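PDB 4AZ1: tyrosine specific protein phosphatase from Trypanosoma cruzi, which probably removes phosphate from phosphotyrosine residues of target proteins, acting as a protein tyrosine phosphatase. Local coordinates for residues 87-95 / 218-229; 165-173 / 201-212. All coordinates share one frame; numbering follows the deposited sequence.

Contact 1 of 2, residues 87-95 / 218-229; sequences PHKFVACQA and TTVPVVVHCSAG. With FMT (formic acid), chain D; FMT (formic acid), chain H.
Phe90 with Val222, Val91 with Val223 and Ala92 with Val224 are parallel bridge pairs joining strands 90-93 and 222-225 deep in the mixed sheet of the protein tyrosine phosphatase fold. The second strand runs directly into the family's CX5R signature, whose phosphate-binding loop begins at Cys226, the nucleophile in related enzymes. Val91 is gripped at both backbone ends: its N donates to Val222 O, and its O receives Val224 N over 2.8 Å in an almost straight bond (178°).

Phe90 shares its face of the sheet with Val222 and Val224. Its CG stands beside the backbone N (chi1 -65°), which lays ring atom CD2 against Val222 CB at 3.7 Å and brings it close to Val224 CG2. Tyr240 of helix 232-247 meets the same ring in an edge-to-face stack. On the other face, Val91 CG2 packs on Pro221 CB at 3.8 Å, while Cys93 SG rests on Val223 CG1; Phe104 of helix 101-110 touches both Cys93 and Val223. Near the strand starts, the Thr218 CG2 methyl sits over one face of the His88 imidazole, 3.9 Å from its centroid, in a CH-pi contact. Bonds to Ser216 O and Tyr240 OH hold both nitrogens of that ring and fix its rotation.

At the opposite end, Ala95 N bonds Ser227 O. His225 ND1 donates in its ring plane to a lone pair of Cys226 O (3.1 Å), while NE2 is paired with Tyr133 OH, so the imidazole is held at both nitrogens beside Ala95. Gly229 CA lies just 3.0 Å from Cys93 O, with no room for a side chain between them. A formic acid molecule, probably from the crystallisation liquor, occupies the loop: Ser227 N binds its O1 at 3.0 Å and Ala228 N its O2 at 2.9 Å.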
loop_
_atom_site.group_PDB
_atom_site.type_symbol
_atom_site.label_atom_id
_atom_site.label_comp_id
_atom_site.label_asym_id
_atom_site.label_seq_id
_atom_site.Cartn_x
_atom_site.Cartn_y
_atom_site.Cartn_z
ATOM N N PRO A 87 7.836 14.157 27.769
ATOM C CA PRO A 87 8.915 13.236 27.391
ATOM C C PRO A 87 8.684 12.580 26.042
ATOM O O PRO A 87 9.646 12.291 25.333
ATOM C CB PRO A 87 8.877 12.194 28.509
ATOM C CG PRO A 87 8.479 12.994 29.709
ATOM C CD PRO A 87 7.398 13.924 29.163
ATOM N N HIS A 88 7.425 12.352 25.691
ATOM C CA HIS A 88 7.117 11.767 24.390
ATOM C C HIS A 88 6.455 12.755 23.438
ATOM O O HIS A 88 5.608 13.569 23.843
ATOM C CB HIS A 88 6.236 10.514 24.536
ATOM C CG HIS A 88 6.942 9.357 25.162
ATOM N ND1 HIS A 88 6.988 9.163 26.529
ATOM C CD2 HIS A 88 7.657 8.344 24.615
ATOM C CE1 HIS A 88 7.689 8.076 26.791
ATOM N NE2 HIS A 88 8.104 7.558 25.648
ATOM N N LYS A 89 6.858 12.674 22.173
ATOM C CA LYS A 89 6.155 13.326 21.078
ATOM C C LYS A 89 5.344 12.245 20.399
ATOM O O LYS A 89 5.602 11.046 20.586
ATOM C CB LYS A 89 7.135 13.914 20.059
ATOM C CG LYS A 89 8.105 14.933 20.615
ATOM C CD LYS A 89 8.737 15.729 19.480
ATOM C CE LYS A 89 9.774 16.722 20.000
ATOM N NZ LYS A 89 10.193 17.706 18.953
ATOM N N PHE A 90 4.370 12.663 19.599
ATOM C CA PHE A 90 3.475 11.716 18.972
ATOM C C PHE A 90 3.324 12.050 17.504
ATOM O O PHE A 90 3.508 13.200 17.100
ATOM C CB PHE A 90 2.123 11.760 19.682
ATOM C CG PHE A 90 2.194 11.288 21.103
ATOM C CD1 PHE A 90 2.506 12.176 22.134
ATOM C CD2 PHE A 90 1.997 9.942 21.411
ATOM C CE1 PHE A 90 2.595 11.731 23.452
ATOM C CE2 PHE A 90 2.084 9.488 22.727
ATOM C CZ PHE A 90 2.384 10.385 23.749
ATOM N N VAL A 91 3.025 11.035 16.703
ATOM C CA VAL A 91 2.557 11.273 15.350
ATOM C C VAL A 91 1.089 10.890 15.310
ATOM O O VAL A 91 0.735 9.708 15.402
ATOM C CB VAL A 91 3.363 10.478 14.303
ATOM C CG1 VAL A 91 2.794 10.719 12.921
ATOM C CG2 VAL A 91 4.832 10.903 14.337
ATOM N N ALA A 92 0.225 11.897 15.218
ATOM C CA ALA A 92 -1.206 11.638 15.104
ATOM C C ALA A 92 -1.525 11.553 13.617
ATOM O O ALA A 92 -1.264 12.498 12.876
ATOM C CB ALA A 92 -2.023 12.762 15.771
ATOM N N CYS A 93 -2.089 10.437 13.165
ATOM C CA CYS A 93 -2.342 10.304 11.734
ATOM C C CYS A 93 -3.554 9.455 11.477
ATOM O O CYS A 93 -4.082 8.828 12.397
ATOM C CB CYS A 93 -1.116 9.718 11.021
ATOM S SG CYS A 93 -0.665 8.071 11.617
ATOM N N GLN A 94 -4.019 9.458 10.233
ATOM C CA GLN A 94 -5.183 8.653 9.855
ATOM C C GLN A 94 -4.738 7.201 9.735
ATOM O O GLN A 94 -3.525 6.904 9.739
ATOM C CB GLN A 94 -5.716 9.115 8.489
ATOM C CG GLN A 94 -4.703 8.842 7.370
ATOM C CD GLN A 94 -5.216 9.169 5.972
ATOM O OE1 GLN A 94 -6.278 9.774 5.796
ATOM N NE2 GLN A 94 -4.448 8.770 4.967
ATOM N N ALA A 95 -5.702 6.291 9.660
ATOM C CA ALA A 95 -5.414 4.919 9.243
ATOM C C ALA A 95 -5.136 5.011 7.738
ATOM O O ALA A 95 -6.002 5.455 6.970
ATOM C CB ALA A 95 -6.632 3.997 9.524
ATOM N N THR A 218 11.990 7.522 24.144
ATOM C CA THR A 218 11.664 8.928 23.952
ATOM C C THR A 218 12.423 9.514 22.769
ATOM O O THR A 218 12.210 10.674 22.395
ATOM C CB THR A 218 12.007 9.748 25.206
ATOM O OG1 THR A 218 13.423 9.704 25.436
ATOM C CG2 THR A 218 11.279 9.187 26.416
ATOM N N THR A 219 13.315 8.711 22.192
ATOM C CA THR A 219 14.120 9.147 21.052
ATOM C C THR A 219 13.328 9.234 19.737
ATOM O O THR A 219 13.759 9.902 18.791
ATOM C CB THR A 219 15.371 8.258 20.857
ATOM O OG1 THR A 219 14.995 6.877 20.912
ATOM C CG2 THR A 219 16.409 8.534 21.943
ATOM N N VAL A 220 12.183 8.557 19.673
ATOM C CA VAL A 220 11.339 8.591 18.477
ATOM C C VAL A 220 9.883 8.811 18.871
ATOM O O VAL A 220 9.458 8.391 19.953
ATOM C CB VAL A 220 11.485 7.299 17.600
ATOM C CG1 VAL A 220 12.864 7.238 16.938
ATOM C CG2 VAL A 220 11.227 6.039 18.419
ATOM N N PRO A 221 9.107 9.474 17.997
ATOM C CA PRO A 221 7.714 9.735 18.373
ATOM C C PRO A 221 6.904 8.442 18.356
ATOM O O PRO A 221 7.227 7.507 17.609
ATOM C CB PRO A 221 7.207 10.655 17.257
ATOM C CG PRO A 221 8.387 10.925 16.350
ATOM C CD PRO A 221 9.396 9.866 16.606
ATOM N N VAL A 222 5.866 8.388 19.181
ATOM C CA VAL A 222 4.919 7.280 19.147
ATOM C C VAL A 222 3.846 7.568 18.096
ATOM O O VAL A 222 3.225 8.632 18.120
ATOM C CB VAL A 222 4.227 7.116 20.503
ATOM C CG1 VAL A 222 3.088 6.107 20.395
ATOM C CG2 VAL A 222 5.248 6.709 21.566
ATOM N N VAL A 223 3.625 6.640 17.170
ATOM C CA VAL A 223 2.572 6.822 16.174
ATOM C C VAL A 223 1.216 6.382 16.737
ATOM O O VAL A 223 1.094 5.283 17.284
ATOM C CB VAL A 223 2.872 6.056 14.872
ATOM C CG1 VAL A 223 1.633 6.035 13.950
ATOM C CG2 VAL A 223 4.069 6.672 14.149
ATOM N N VAL A 224 0.203 7.241 16.607
ATOM C CA VAL A 224 -1.151 6.924 17.070
ATOM C C VAL A 224 -2.174 7.196 15.966
ATOM O O VAL A 224 -2.197 8.289 15.401
ATOM C CB VAL A 224 -1.531 7.781 18.295
ATOM C CG1 VAL A 224 -2.870 7.322 18.870
ATOM C CG2 VAL A 224 -0.449 7.712 19.341
ATOM N N HIS A 225 -3.017 6.216 15.650
ATOM C CA HIS A 225 -4.059 6.470 14.658
ATOM C C HIS A 225 -5.364 5.805 15.039
ATOM O O HIS A 225 -5.368 4.784 15.715
ATOM C CB HIS A 225 -3.632 6.015 13.250
ATOM C CG HIS A 225 -3.574 4.534 13.076
ATOM N ND1 HIS A 225 -4.613 3.803 12.542
ATOM C CD2 HIS A 225 -2.582 3.641 13.342
ATOM C CE1 HIS A 225 -4.268 2.525 12.480
ATOM N NE2 HIS A 225 -3.044 2.402 12.969
ATOM N N CYS A 226 -6.469 6.420 14.629
ATOM C CA CYS A 226 -7.768 5.767 14.672
ATOM C C CYS A 226 -8.199 5.630 13.225
ATOM O O CYS A 226 -7.456 5.041 12.440
ATOM C CB CYS A 226 -8.769 6.556 15.512
ATOM S SG CYS A 226 -8.750 8.341 15.266
ATOM N N SER A 227 -9.354 6.174 12.835
ATOM C CA SER A 227 -9.670 6.212 11.393
ATOM C C SER A 227 -9.170 7.489 10.711
ATOM O O SER A 227 -8.347 7.422 9.790
ATOM C CB SER A 227 -11.160 5.974 11.103
ATOM O OG SER A 227 -11.401 5.881 9.685
ATOM N N ALA A 228 -9.653 8.646 11.164
ATOM C CA ALA A 228 -9.211 9.922 10.600
ATOM C C ALA A 228 -8.023 10.469 11.377
ATOM O O ALA A 228 -7.396 11.433 10.956
ATOM C CB ALA A 228 -10.367 10.941 10.598
ATOM N N GLY A 229 -7.731 9.868 12.530
ATOM C CA GLY A 229 -6.591 10.294 13.323
ATOM C C GLY A 229 -6.743 11.602 14.083
ATOM O O GLY A 229 -5.745 12.274 14.387
HETATM C C FMT D . -12.553 7.893 13.602
HETATM O O1 FMT D . -12.083 6.834 14.026
HETATM O O2 FMT D . -11.915 8.685 12.903
HETATM C C FMT H . -1.562 7.539 6.870
HETATM O O1 FMT H . -1.715 8.480 6.078
HETATM O O2 FMT H . -1.326 7.649 8.084
HETATM O O HOH W 1 10.842 13.724 22.768
HETATM O O HOH W 2 8.922 10.416 21.699
#

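Contact 2 of 2, residues 165-173 / 201-212; sequences DELKITRRY and QSATSLEALLTN
Gln201, just ahead of helix 203-215, reaches Lys168 at the turn before strand 169-177. The two side chains cross at about a right angle, and Lys168 NZ donates to Gln201 OE1 over 2.6 Å, in the amide plane and on a lone pair. Bends at chi2 (-64°) and chi4 bring the ammonium to that oxygen. Ser202 OG is hydrogen-bonded to Thr204 OG1, and the latter oxygen also lies tight against the Leu167 CD2 methyl, 3.1 Å away.

Ser205 then ties the turn to the first helical turn: its OG donates to Leu167 O at 2.7 Å, tilted only slightly from the carbonyl plane. This anchors the backbone where Lys168 and Ile169 both face Glu164 in a G1 beta bulge. The helix belongs to the beta-alpha-beta crossover that links the parallel strands 184-191 and 222-225, and here it packs against the sheet, its axis 10.7 Å from that of strand 169-173 and inclined to it by 21°.

Ala208 offers its CB to two apolar ends at once, with Ile169 CD1 at 3.9 Å and Leu167 CD1 at 4.0 Å. Leu209 extends the patch inward, its CD2 meeting Ile169 CD1 and its side chain touching Val189 of the neighbouring strand. One turn beyond Ala208, Asn212 receives Arg171 through OD1, from NH2 at 3.2 Å and, weakly, from NE. The oxygen lies at the guanidinium edge, near its plane, while the two flat groups are turned 72° apart; Ile169 CG2 covers one guanidinium face, 3.9 Å above its plane.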
loop_
_atom_site.group_PDB
_atom_site.type_symbol
_atom_site.label_atom_id
_atom_site.label_comp_id
_atom_site.label_asym_id
_atom_site.label_seq_id
_atom_site.Cartn_x
_atom_site.Cartn_y
_atom_site.Cartn_z
ATOM N N ASP A 165 -7.931 -10.385 26.335
ATOM C CA ASP A 165 -9.370 -10.420 26.078
ATOM C C ASP A 165 -10.154 -9.413 26.910
ATOM O O ASP A 165 -11.065 -8.760 26.397
ATOM C CB ASP A 165 -9.925 -11.836 26.301
ATOM N N GLU A 166 -9.796 -9.286 28.187
ATOM C CA GLU A 166 -10.495 -8.368 29.088
ATOM C C GLU A 166 -10.211 -6.908 28.729
ATOM O O GLU A 166 -11.095 -6.051 28.817
ATOM C CB GLU A 166 -10.117 -8.654 30.548
ATOM N N LEU A 167 -8.985 -6.629 28.302
ATOM C CA LEU A 167 -8.619 -5.271 27.914
ATOM C C LEU A 167 -8.992 -4.949 26.459
ATOM O O LEU A 167 -9.010 -3.778 26.071
ATOM C CB LEU A 167 -7.124 -5.038 28.141
ATOM C CG LEU A 167 -6.645 -5.224 29.581
ATOM C CD1 LEU A 167 -5.163 -4.887 29.739
ATOM C CD2 LEU A 167 -7.478 -4.372 30.504
ATOM N N LYS A 168 -9.302 -5.984 25.674
ATOM C CA LYS A 168 -9.534 -5.841 24.231
ATOM C C LYS A 168 -8.319 -5.220 23.570
ATOM O O LYS A 168 -8.442 -4.310 22.752
ATOM C CB LYS A 168 -10.761 -4.970 23.928
ATOM C CG LYS A 168 -12.062 -5.456 24.572
ATOM C CD LYS A 168 -12.473 -6.811 24.026
ATOM C CE LYS A 168 -13.969 -7.005 24.200
ATOM N NZ LYS A 168 -14.693 -5.739 23.883
ATOM N N ILE A 169 -7.141 -5.699 23.939
ATOM C CA ILE A 169 -5.919 -5.180 23.360
ATOM C C ILE A 169 -5.188 -6.324 22.685
ATOM O O ILE A 169 -5.125 -7.435 23.228
ATOM C CB ILE A 169 -5.030 -4.514 24.447
ATOM C CG1 ILE A 169 -5.589 -3.124 24.816
ATOM C CG2 ILE A 169 -3.583 -4.402 23.978
ATOM C CD1 ILE A 169 -4.910 -2.491 26.040
ATOM N N THR A 170 -4.661 -6.065 21.489
ATOM C CA THR A 170 -3.802 -7.046 20.821
ATOM C C THR A 170 -2.442 -6.420 20.618
ATOM O O THR A 170 -2.351 -5.272 20.164
ATOM C CB THR A 170 -4.391 -7.505 19.462
ATOM O OG1 THR A 170 -5.591 -8.248 19.701
ATOM C CG2 THR A 170 -3.407 -8.432 18.728
ATOM N N ARG A 171 -1.390 -7.151 20.978
ATOM C CA ARG A 171 -0.026 -6.664 20.773
ATOM C C ARG A 171 0.658 -7.497 19.709
ATOM O O ARG A 171 0.731 -8.725 19.826
ATOM C CB ARG A 171 0.773 -6.705 22.079
ATOM C CG ARG A 171 0.159 -5.838 23.152
ATOM C CD ARG A 171 1.071 -5.582 24.358
ATOM N NE ARG A 171 0.477 -4.498 25.144
ATOM C CZ ARG A 171 -0.330 -4.677 26.190
ATOM N NH1 ARG A 171 -0.615 -5.906 26.621
ATOM N NH2 ARG A 171 -0.837 -3.621 26.814
ATOM N N ARG A 172 1.152 -6.821 18.676
ATOM C CA ARG A 172 1.813 -7.483 17.559
ATOM C C ARG A 172 3.259 -7.013 17.512
ATOM O O ARG A 172 3.530 -5.810 17.461
ATOM C CB ARG A 172 1.091 -7.151 16.243
ATOM C CG ARG A 172 -0.398 -7.534 16.240
ATOM C CD ARG A 172 -1.067 -7.272 14.893
ATOM N NE ARG A 172 -2.430 -7.795 14.876
ATOM C CZ ARG A 172 -3.529 -7.078 15.129
ATOM N NH1 ARG A 172 -3.446 -5.785 15.415
ATOM N NH2 ARG A 172 -4.718 -7.664 15.093
ATOM N N TYR A 173 4.184 -7.959 17.573
ATOM C CA TYR A 173 5.603 -7.634 17.517
ATOM C C TYR A 173 6.055 -7.937 16.095
ATOM O O TYR A 173 5.961 -9.074 15.615
ATOM C CB TYR A 173 6.395 -8.424 18.591
ATOM C CG TYR A 173 5.804 -8.197 19.969
ATOM C CD1 TYR A 173 6.113 -7.050 20.702
ATOM C CD2 TYR A 173 4.894 -9.097 20.513
ATOM C CE1 TYR A 173 5.542 -6.816 21.949
ATOM C CE2 TYR A 173 4.330 -8.880 21.757
ATOM C CZ TYR A 173 4.655 -7.734 22.468
ATOM O OH TYR A 173 4.094 -7.512 23.703
ATOM N N GLN A 201 -14.836 0.833 27.062
ATOM C CA GLN A 201 -15.571 -0.149 27.849
ATOM C C GLN A 201 -15.045 -0.222 29.278
ATOM O O GLN A 201 -15.830 -0.392 30.226
ATOM C CB GLN A 201 -15.535 -1.525 27.167
ATOM C CG GLN A 201 -16.438 -1.602 25.927
ATOM C CD GLN A 201 -16.106 -2.765 24.998
ATOM O OE1 GLN A 201 -15.444 -3.732 25.393
ATOM N NE2 GLN A 201 -16.565 -2.668 23.747
ATOM N N SER A 202 -13.727 -0.080 29.435
ATOM C CA SER A 202 -13.134 0.038 30.778
ATOM C C SER A 202 -11.951 1.014 30.834
ATOM O O SER A 202 -11.141 1.077 29.908
ATOM C CB SER A 202 -12.702 -1.336 31.314
ATOM O OG SER A 202 -11.633 -1.870 30.548
ATOM N N ALA A 203 -11.853 1.751 31.938
ATOM C CA ALA A 203 -10.712 2.629 32.198
ATOM C C ALA A 203 -9.346 1.929 32.087
ATOM O O ALA A 203 -8.371 2.532 31.645
ATOM C CB ALA A 203 -10.856 3.280 33.574
ATOM N N THR A 204 -9.276 0.663 32.494
ATOM C CA THR A 204 -8.000 -0.058 32.528
ATOM C C THR A 204 -7.275 -0.159 31.169
ATOM O O THR A 204 -6.051 -0.193 31.117
ATOM C CB THR A 204 -8.165 -1.467 33.135
ATOM O OG1 THR A 204 -8.918 -2.291 32.241
ATOM C CG2 THR A 204 -8.895 -1.392 34.463
ATOM N N SER A 205 -8.021 -0.198 30.075
ATOM C CA SER A 205 -7.405 -0.386 28.768
ATOM C C SER A 205 -6.585 0.824 28.340
ATOM O O SER A 205 -5.457 0.691 27.851
ATOM C CB SER A 205 -8.467 -0.698 27.714
ATOM O OG SER A 205 -9.096 -1.934 28.006
ATOM N N LEU A 206 -7.164 2.004 28.517
ATOM C CA LEU A 206 -6.468 3.252 28.238
ATOM C C LEU A 206 -5.198 3.349 29.092
ATOM O O LEU A 206 -4.128 3.694 28.583
ATOM C CB LEU A 206 -7.397 4.432 28.525
ATOM C CG LEU A 206 -7.422 5.580 27.524
ATOM C CD1 LEU A 206 -7.325 5.059 26.107
ATOM C CD2 LEU A 206 -8.705 6.375 27.692
ATOM N N GLU A 207 -5.310 3.044 30.382
ATOM C CA GLU A 207 -4.124 3.032 31.252
ATOM C C GLU A 207 -3.032 2.077 30.741
ATOM O O GLU A 207 -1.836 2.383 30.814
ATOM C CB GLU A 207 -4.514 2.674 32.686
ATOM C CG GLU A 207 -5.121 3.835 33.498
ATOM C CD GLU A 207 -4.091 4.887 33.937
ATOM O OE1 GLU A 207 -2.906 4.777 33.548
ATOM O OE2 GLU A 207 -4.470 5.829 34.677
ATOM N N ALA A 208 -3.449 0.930 30.207
ATOM C CA ALA A 208 -2.511 -0.060 29.699
ATOM C C ALA A 208 -1.802 0.498 28.461
ATOM O O ALA A 208 -0.587 0.357 28.306
ATOM C CB ALA A 208 -3.239 -1.348 29.363
ATOM N N LEU A 209 -2.567 1.141 27.587
ATOM C CA LEU A 209 -1.986 1.812 26.428
ATOM C C LEU A 209 -0.947 2.856 26.845
ATOM O O LEU A 209 0.141 2.926 26.262
ATOM C CB LEU A 209 -3.069 2.476 25.581
ATOM C CG LEU A 209 -4.017 1.599 24.766
ATOM C CD1 LEU A 209 -4.861 2.487 23.878
ATOM C CD2 LEU A 209 -3.245 0.591 23.916
ATOM N N LEU A 210 -1.276 3.656 27.859
ATOM C CA LEU A 210 -0.369 4.709 28.302
ATOM C C LEU A 210 0.889 4.118 28.933
ATOM O O LEU A 210 1.968 4.713 28.857
ATOM C CB LEU A 210 -1.076 5.673 29.258
ATOM C CG LEU A 210 -2.260 6.402 28.611
ATOM C CD1 LEU A 210 -2.995 7.228 29.639
ATOM C CD2 LEU A 210 -1.770 7.290 27.481
ATOM N N THR A 211 0.748 2.949 29.553
ATOM C CA THR A 211 1.904 2.236 30.088
ATOM C C THR A 211 2.850 1.868 28.950
ATOM O O THR A 211 4.062 2.053 29.065
ATOM C CB THR A 211 1.486 0.995 30.886
ATOM O OG1 THR A 211 0.892 1.413 32.121
ATOM C CG2 THR A 211 2.690 0.105 31.186
ATOM N N ASN A 212 2.297 1.377 27.841
ATOM C CA ASN A 212 3.111 1.130 26.659
ATOM C C ASN A 212 3.849 2.378 26.212
ATOM O O ASN A 212 5.050 2.325 25.973
ATOM C CB ASN A 212 2.272 0.591 25.498
ATOM C CG ASN A 212 1.835 -0.832 25.716
ATOM O OD1 ASN A 212 0.699 -1.192 25.424
ATOM N ND2 ASN A 212 2.730 -1.647 26.262
#

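Overall arrangement
Both contacts involve the same mixed sheet, but at different depths. Contact 1 is buried, its centre about 5 Å from that of the chain, and pairs two adjacent parallel strands; contact 2, whose centre lies about 13 Å from the chain centre, is partly buried and sets a helix against a strand. The centres of the two contacts are 16 Å apart and their atoms do not touch, yet helix 203-215 leads along the chain into strand 222-225. The chemistry follows the position: backbone hydrogen bonds and valine packing dominate 87-95/218-229, ending in a loop whose backbone N-H groups hold a formic acid molecule, whereas 165-173/201-212 relies on side-chain bonds from lysine, arginine and serine around a small apolar patch.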